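Local coordinates for putative alpha/beta hydrolase (Desulfitobacterium hafniense, PDB 4RPC), which is a putative alpha/beta hydrolase that probably hydrolyses a substrate not yet identified, at residues 30-34 against 35-39; 148-151 against 152-156; 175-178 against 179-183. All blocks are in the same frame, centred on the assembly; numbering follows the deposited sequence.

All three contacts are local, each joining a loop to the first turn of the helix after it. Contacts 1 and 3 are partly buried, while contact 2 lies at the surface. Contact 1 follows strand 23-27 of the central sheet and is rich in aromatic rings and bridging waters. Contact 2 opens the short helix 154-157, where two prolines and polar side chains shape the turn. Contact 3 starts helix 179-191 with a threonine cap and an aliphatic pair. Contacts 2 and 3 both pack on helix 130-145. Contacts 1 and 3 touch, L182 CD1 packing 3.5 Å from G31 CA. Contact 2 stands about 10 Å from either, between nearest atoms.

Contact 1: 30-34 against 35-39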
# COMPACT_ATOMS: atom_id res chain seq x y z
N ALA A 30 -2.96 -2.63 5.30
CA ALA A 30 -3.72 -3.14 6.43
C ALA A 30 -2.81 -3.75 7.49
O ALA A 30 -1.98 -4.58 7.20
CB ALA A 30 -4.70 -4.21 5.95
N GLY A 31 -3.02 -3.36 8.73
CA GLY A 31 -2.24 -3.83 9.87
C GLY A 31 -0.95 -3.09 10.11
O GLY A 31 -0.32 -3.35 11.13
N PHE A 32 -0.54 -2.21 9.21
CA PHE A 32 0.78 -1.53 9.30
C PHE A 32 0.58 -0.23 10.05
O PHE A 32 -0.54 0.06 10.47
CB PHE A 32 1.38 -1.29 7.92
CG PHE A 32 1.71 -2.54 7.16
CD1 PHE A 32 1.55 -3.80 7.72
CD2 PHE A 32 2.29 -2.46 5.89
CE1 PHE A 32 1.95 -4.95 7.03
CE2 PHE A 32 2.65 -3.60 5.19
CZ PHE A 32 2.47 -4.83 5.76
N TYR A 33 1.65 0.54 10.20
CA TYR A 33 1.59 1.81 10.88
C TYR A 33 2.40 2.82 10.12
O TYR A 33 3.48 2.52 9.69
CB TYR A 33 2.17 1.64 12.29
CG TYR A 33 1.97 2.83 13.20
CD1 TYR A 33 0.71 3.42 13.31
CD2 TYR A 33 3.01 3.32 14.00
CE1 TYR A 33 0.48 4.49 14.16
CE2 TYR A 33 2.79 4.40 14.86
CZ TYR A 33 1.52 5.00 14.93
OH TYR A 33 1.26 6.08 15.74
N TRP A 34 1.88 4.02 9.98
CA TRP A 34 2.51 5.05 9.18
C TRP A 34 3.96 5.32 9.59
O TRP A 34 4.79 5.51 8.72
CB TRP A 34 1.73 6.36 9.26
CG TRP A 34 1.93 7.12 10.56
CD1 TRP A 34 1.25 6.96 11.70
CD2 TRP A 34 2.91 8.15 10.80
NE1 TRP A 34 1.73 7.82 12.67
CE2 TRP A 34 2.74 8.57 12.13
CE3 TRP A 34 3.90 8.75 10.02
CZ2 TRP A 34 3.53 9.58 12.71
CZ3 TRP A 34 4.70 9.77 10.61
CH2 TRP A 34 4.51 10.16 11.93
N GLN A 35 4.26 5.26 10.88
CA GLN A 35 5.52 5.74 11.40
C GLN A 35 6.57 4.71 11.33
O GLN A 35 7.73 5.06 11.41
CB GLN A 35 5.36 6.21 12.85
CG GLN A 35 6.43 7.17 13.34
CD GLN A 35 6.15 7.60 14.76
OE1 GLN A 35 5.62 6.84 15.56
NE2 GLN A 35 6.50 8.83 15.09
N THR A 36 6.20 3.44 11.20
CA THR A 36 7.20 2.38 11.09
C THR A 36 7.35 1.83 9.69
O THR A 36 8.32 1.22 9.34
CB THR A 36 6.91 1.20 12.03
OG1 THR A 36 5.67 0.60 11.70
CG2 THR A 36 6.91 1.65 13.49
N CYS A 37 6.31 2.00 8.91
CA CYS A 37 6.30 1.54 7.54
C CYS A 37 7.35 2.27 6.68
O CYS A 37 8.04 1.66 5.90
CB CYS A 37 4.89 1.83 6.98
SG CYS A 37 4.54 0.75 5.64
N PHE A 38 7.43 3.59 6.88
CA PHE A 38 8.15 4.49 6.02
C PHE A 38 9.29 5.29 6.65
O PHE A 38 9.80 6.20 6.03
CB PHE A 38 7.11 5.48 5.43
CG PHE A 38 6.06 4.79 4.59
CD1 PHE A 38 6.45 4.04 3.48
CD2 PHE A 38 4.72 4.90 4.88
CE1 PHE A 38 5.52 3.39 2.69
CE2 PHE A 38 3.79 4.26 4.10
CZ PHE A 38 4.20 3.49 3.01
N ALA A 39 9.72 4.93 7.84
CA ALA A 39 10.82 5.64 8.51
C ALA A 39 12.05 5.92 7.65
O ALA A 39 12.45 7.07 7.48
CB ALA A 39 11.20 4.96 9.81
O HOH W 1 4.28 -0.56 9.49
O HOH W 2 3.37 7.20 16.58
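The carbonyl of Y33 starts the short helix 34-37 and takes two backbone donors from the turn. C37 N meets Y33 O at 3.0 Å, and T36 N reaches the same oxygen at 3.2 Å. Two N-H groups thus grip one oxygen. Y33 is the N-cap residue. Water 1 ties the cap further, accepting from Y33 N and hydrogen-bonding to T36 OG1, each at 2.9 Å.

The side chain of Q35 runs alongside the W34 indole. Its CB sits over the centre of the six-membered ring, 3.7 Å from the centroid, in a CH-pi contact. The amide follows the ring, with the two planes 25° apart. W34 CG sits between its own backbone N and carbonyl carbon (chi1 76°), which lays one face of the indole against Q35. Y33 lies alongside Q35 as well, with Y33 CE2 3.7 Å from Q35 CB. Their polar ends share water 2 through Y33 OH and Q35 OE1. Both bonds are modelled at 2.5 Å, shorter than usual, so the exact water position is doubtful.

C37 points its CB toward 30-34. Its SG comes obliquely to the F32 ring, 3.9 Å from F32 CD2, a sulfur-aromatic contact. The indole of W34 also stacks on H14, and the Y33 ring on Y174.

F32 lies near a probable nucleophile elbow and a probable Ser-His-Glu triad. This is consistent with the place of the loop after that first parallel strand, 23-27, in alpha/beta hydrolases, where it commonly helps form the oxyanion hole.

Contact 2: 148-151 against 152-156; sequences EHLP and SPVKE
K155 lays the base of its side chain against L150. The two CB atoms, L150 CB and K155 CB, are 3.8 Å apart. K155 then passes the L150 carbonyl, with K155 CD 3.5 Å from L150 O. Its CG is anti to its backbone N (chi1 -176°), which carries the chain back along the preceding loop. A bend at chi3 (82°) then redirects the amino end. K155 NZ finds its main partner in N163. Water 3 donates to L150 O at 2.5 Å, a doubtfully short length, and receives only a weak bond from K155 NZ.

The backbone closes the turn one residue later. K155 N donates to P151 O at 3.0 Å. This links P151 to the start of helix 154-157. V154 CB also presses on this carbonyl, 3.3 Å from P151 O. The V154 side chain meets P151 CG and L150 CD1 more loosely. P153 holds the N-cap position and follows a cis peptide bond, which turns the chain sharply just before the helix. S152 OG donates to E156 OE2 at 2.5 Å, again too short to be taken as exact. It approaches on the syn side, close to the carboxylate plane, and ties the loop to the first turn of helix 154-157.

H149 CB lies loosely against K155 CD (4.3 Å). The H149 ring is engaged through ND1 with D165 OD1, and L150 N binds the other oxygen of that carboxylate. D165 thus anchors the loop to the start of helix 165-169. L150 and P151 also pack on A140, and V154 on M137, of helix 130-145. L150 also reaches L169, so the short helix 154-157 and its lead-in loop bridge helices 130-145 and 165-169.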
# COMPACT_ATOMS: atom_id res chain seq x y z
N GLU A 148 4.29 -16.47 15.39
CA GLU A 148 3.76 -17.64 14.74
C GLU A 148 3.65 -17.44 13.22
O GLU A 148 3.25 -16.39 12.77
CB GLU A 148 2.40 -17.93 15.33
CG GLU A 148 1.69 -19.11 14.75
CD GLU A 148 0.31 -19.24 15.35
OE1 GLU A 148 0.21 -19.17 16.62
OE2 GLU A 148 -0.67 -19.37 14.56
N HIS A 149 3.95 -18.48 12.46
CA HIS A 149 3.98 -18.41 11.01
C HIS A 149 2.60 -18.37 10.35
O HIS A 149 1.62 -18.89 10.89
CB HIS A 149 4.72 -19.62 10.47
CG HIS A 149 6.13 -19.69 10.93
ND1 HIS A 149 7.14 -19.00 10.30
CD2 HIS A 149 6.70 -20.31 11.99
CE1 HIS A 149 8.29 -19.25 10.91
NE2 HIS A 149 8.04 -20.02 11.95
N LEU A 150 2.56 -17.78 9.16
CA LEU A 150 1.35 -17.71 8.38
C LEU A 150 0.94 -19.13 7.99
O LEU A 150 1.80 -19.98 7.77
CB LEU A 150 1.52 -16.86 7.13
CG LEU A 150 1.96 -15.39 7.26
CD1 LEU A 150 2.44 -14.82 5.92
CD2 LEU A 150 0.88 -14.51 7.84
N PRO A 151 -0.38 -19.39 7.90
CA PRO A 151 -0.89 -20.71 7.50
C PRO A 151 -0.60 -20.98 6.03
O PRO A 151 -0.62 -20.06 5.25
CB PRO A 151 -2.39 -20.54 7.67
CG PRO A 151 -2.64 -19.09 7.47
CD PRO A 151 -1.45 -18.40 8.05
N SER A 152 -0.32 -22.22 5.64
CA SER A 152 -0.31 -22.55 4.23
C SER A 152 -1.71 -22.53 3.71
O SER A 152 -2.66 -22.85 4.43
CB SER A 152 0.25 -23.92 4.02
OG SER A 152 1.61 -23.87 4.36
N PRO A 153 -1.89 -22.18 2.45
CA PRO A 153 -0.89 -21.83 1.45
C PRO A 153 -0.67 -20.32 1.38
O PRO A 153 -0.06 -19.84 0.44
CB PRO A 153 -1.53 -22.33 0.17
CG PRO A 153 -3.00 -22.05 0.38
CD PRO A 153 -3.24 -22.20 1.86
N VAL A 154 -1.20 -19.56 2.34
CA VAL A 154 -0.96 -18.14 2.34
C VAL A 154 0.54 -17.91 2.46
O VAL A 154 1.08 -17.08 1.78
CB VAL A 154 -1.71 -17.45 3.49
CG1 VAL A 154 -1.23 -16.02 3.67
CG2 VAL A 154 -3.23 -17.47 3.25
N LYS A 155 1.21 -18.61 3.35
CA LYS A 155 2.59 -18.30 3.62
C LYS A 155 3.40 -18.40 2.32
O LYS A 155 4.18 -17.51 2.01
CB LYS A 155 3.14 -19.28 4.64
CG LYS A 155 4.56 -19.03 5.09
CD LYS A 155 4.95 -20.01 6.17
CE LYS A 155 5.37 -21.31 5.55
NZ LYS A 155 5.66 -22.25 6.62
N GLU A 156 3.15 -19.47 1.56
CA GLU A 156 3.91 -19.78 0.33
C GLU A 156 3.51 -18.85 -0.77
O GLU A 156 4.36 -18.38 -1.49
CB GLU A 156 3.68 -21.23 -0.17
CG GLU A 156 4.14 -22.31 0.79
CD GLU A 156 3.20 -22.46 1.99
OE1 GLU A 156 2.16 -21.74 2.07
OE2 GLU A 156 3.54 -23.28 2.87
O HOH W 3 2.53 -22.33 7.89

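Contact 3: 175-178 against 179-183; sequences EHIT and REALL
T178 is the N-cap of helix 179-191. Its side-chain OG1 takes a weak capping bond from A181 N at 3.3 Å, while its carbonyl O starts the helical bonding, accepting from L182 N at 3.1 Å. The hydroxyl sits between the backbone N and the carbonyl carbon of T178 (chi1 64°), which points it at the helix end. A181 CB comes within 3.4 Å of T178 OG1.

I177, just before the cap, reaches forward over the turn. I177 CD1 meets A181 CB at 3.9 Å, and I177 CG1 meets L182 CB at 4.1 Å. The side chains of I177 and L182 cross at about a right angle. An apolar residue before the N-cap that packs on the fourth residue after it is a hydrophobic staple, here alongside the threonine cap.

Further out, I177 and L182 both rest on L142 of helix 130-145, which backs the staple. R179 reaches the same helix, where its NE forms a salt bridge with D139 and its NH2 a hydrogen bond to N135. A181 and E180 also touch Y66, and I177 touches H59.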
# COMPACT_ATOMS: atom_id res chain seq x y z
N GLU A 175 2.10 -2.55 16.41
CA GLU A 175 2.10 -3.33 17.63
C GLU A 175 0.84 -3.10 18.49
O GLU A 175 0.51 -3.93 19.29
CB GLU A 175 3.41 -3.13 18.40
CG GLU A 175 3.55 -1.78 19.02
CD GLU A 175 4.85 -1.64 19.81
OE1 GLU A 175 5.81 -2.44 19.63
OE2 GLU A 175 4.91 -0.70 20.63
N HIS A 176 0.12 -2.01 18.27
CA HIS A 176 -1.12 -1.72 19.02
C HIS A 176 -2.39 -1.79 18.20
O HIS A 176 -3.42 -1.23 18.58
CB HIS A 176 -1.04 -0.36 19.69
CG HIS A 176 0.05 -0.27 20.70
ND1 HIS A 176 0.18 -1.19 21.72
CD2 HIS A 176 1.05 0.63 20.85
CE1 HIS A 176 1.23 -0.86 22.46
NE2 HIS A 176 1.77 0.24 21.95
N ILE A 177 -2.30 -2.47 17.05
CA ILE A 177 -3.46 -2.59 16.21
C ILE A 177 -4.51 -3.47 16.96
O ILE A 177 -4.17 -4.35 17.77
CB ILE A 177 -3.12 -3.14 14.84
CG1 ILE A 177 -4.30 -3.02 13.87
CG2 ILE A 177 -2.70 -4.58 14.91
CD1 ILE A 177 -4.60 -1.60 13.44
N THR A 178 -5.77 -3.12 16.78
CA THR A 178 -6.85 -3.96 17.26
C THR A 178 -7.39 -4.79 16.16
O THR A 178 -7.35 -4.42 14.99
CB THR A 178 -8.00 -3.12 17.83
OG1 THR A 178 -8.60 -2.31 16.81
CG2 THR A 178 -7.47 -2.30 18.94
N ARG A 179 -7.92 -5.94 16.52
CA ARG A 179 -8.44 -6.83 15.52
C ARG A 179 -9.58 -6.17 14.71
O ARG A 179 -9.58 -6.27 13.45
CB ARG A 179 -8.85 -8.19 16.10
CG ARG A 179 -9.40 -9.11 15.01
CD ARG A 179 -9.62 -10.52 15.49
NE ARG A 179 -9.85 -11.47 14.40
CZ ARG A 179 -10.98 -11.60 13.71
NH1 ARG A 179 -12.00 -10.79 13.91
NH2 ARG A 179 -11.04 -12.50 12.74
N GLU A 180 -10.45 -5.42 15.38
CA GLU A 180 -11.54 -4.81 14.61
C GLU A 180 -10.99 -3.89 13.56
O GLU A 180 -11.49 -3.86 12.48
CB GLU A 180 -12.52 -3.99 15.46
CG GLU A 180 -13.79 -4.67 15.96
CD GLU A 180 -14.59 -5.54 14.99
OE1 GLU A 180 -15.44 -4.99 14.24
OE2 GLU A 180 -14.39 -6.78 15.04
N ALA A 181 -9.96 -3.11 13.88
CA ALA A 181 -9.45 -2.13 12.93
C ALA A 181 -8.81 -2.81 11.74
O ALA A 181 -9.01 -2.45 10.58
CB ALA A 181 -8.46 -1.20 13.62
N LEU A 182 -8.08 -3.84 12.05
CA LEU A 182 -7.40 -4.65 11.03
C LEU A 182 -8.39 -5.32 10.15
O LEU A 182 -8.26 -5.29 8.92
CB LEU A 182 -6.56 -5.71 11.72
CG LEU A 182 -5.88 -6.79 10.91
CD1 LEU A 182 -4.98 -6.08 9.95
CD2 LEU A 182 -5.03 -7.70 11.80
N LEU A 183 -9.39 -5.94 10.78
CA LEU A 183 -10.41 -6.61 10.05
C LEU A 183 -11.15 -5.68 9.06
O LEU A 183 -11.36 -6.04 7.92
CB LEU A 183 -11.40 -7.31 11.02
CG LEU A 183 -12.52 -8.09 10.41
CD1 LEU A 183 -12.01 -9.34 9.79
CD2 LEU A 183 -13.53 -8.48 11.47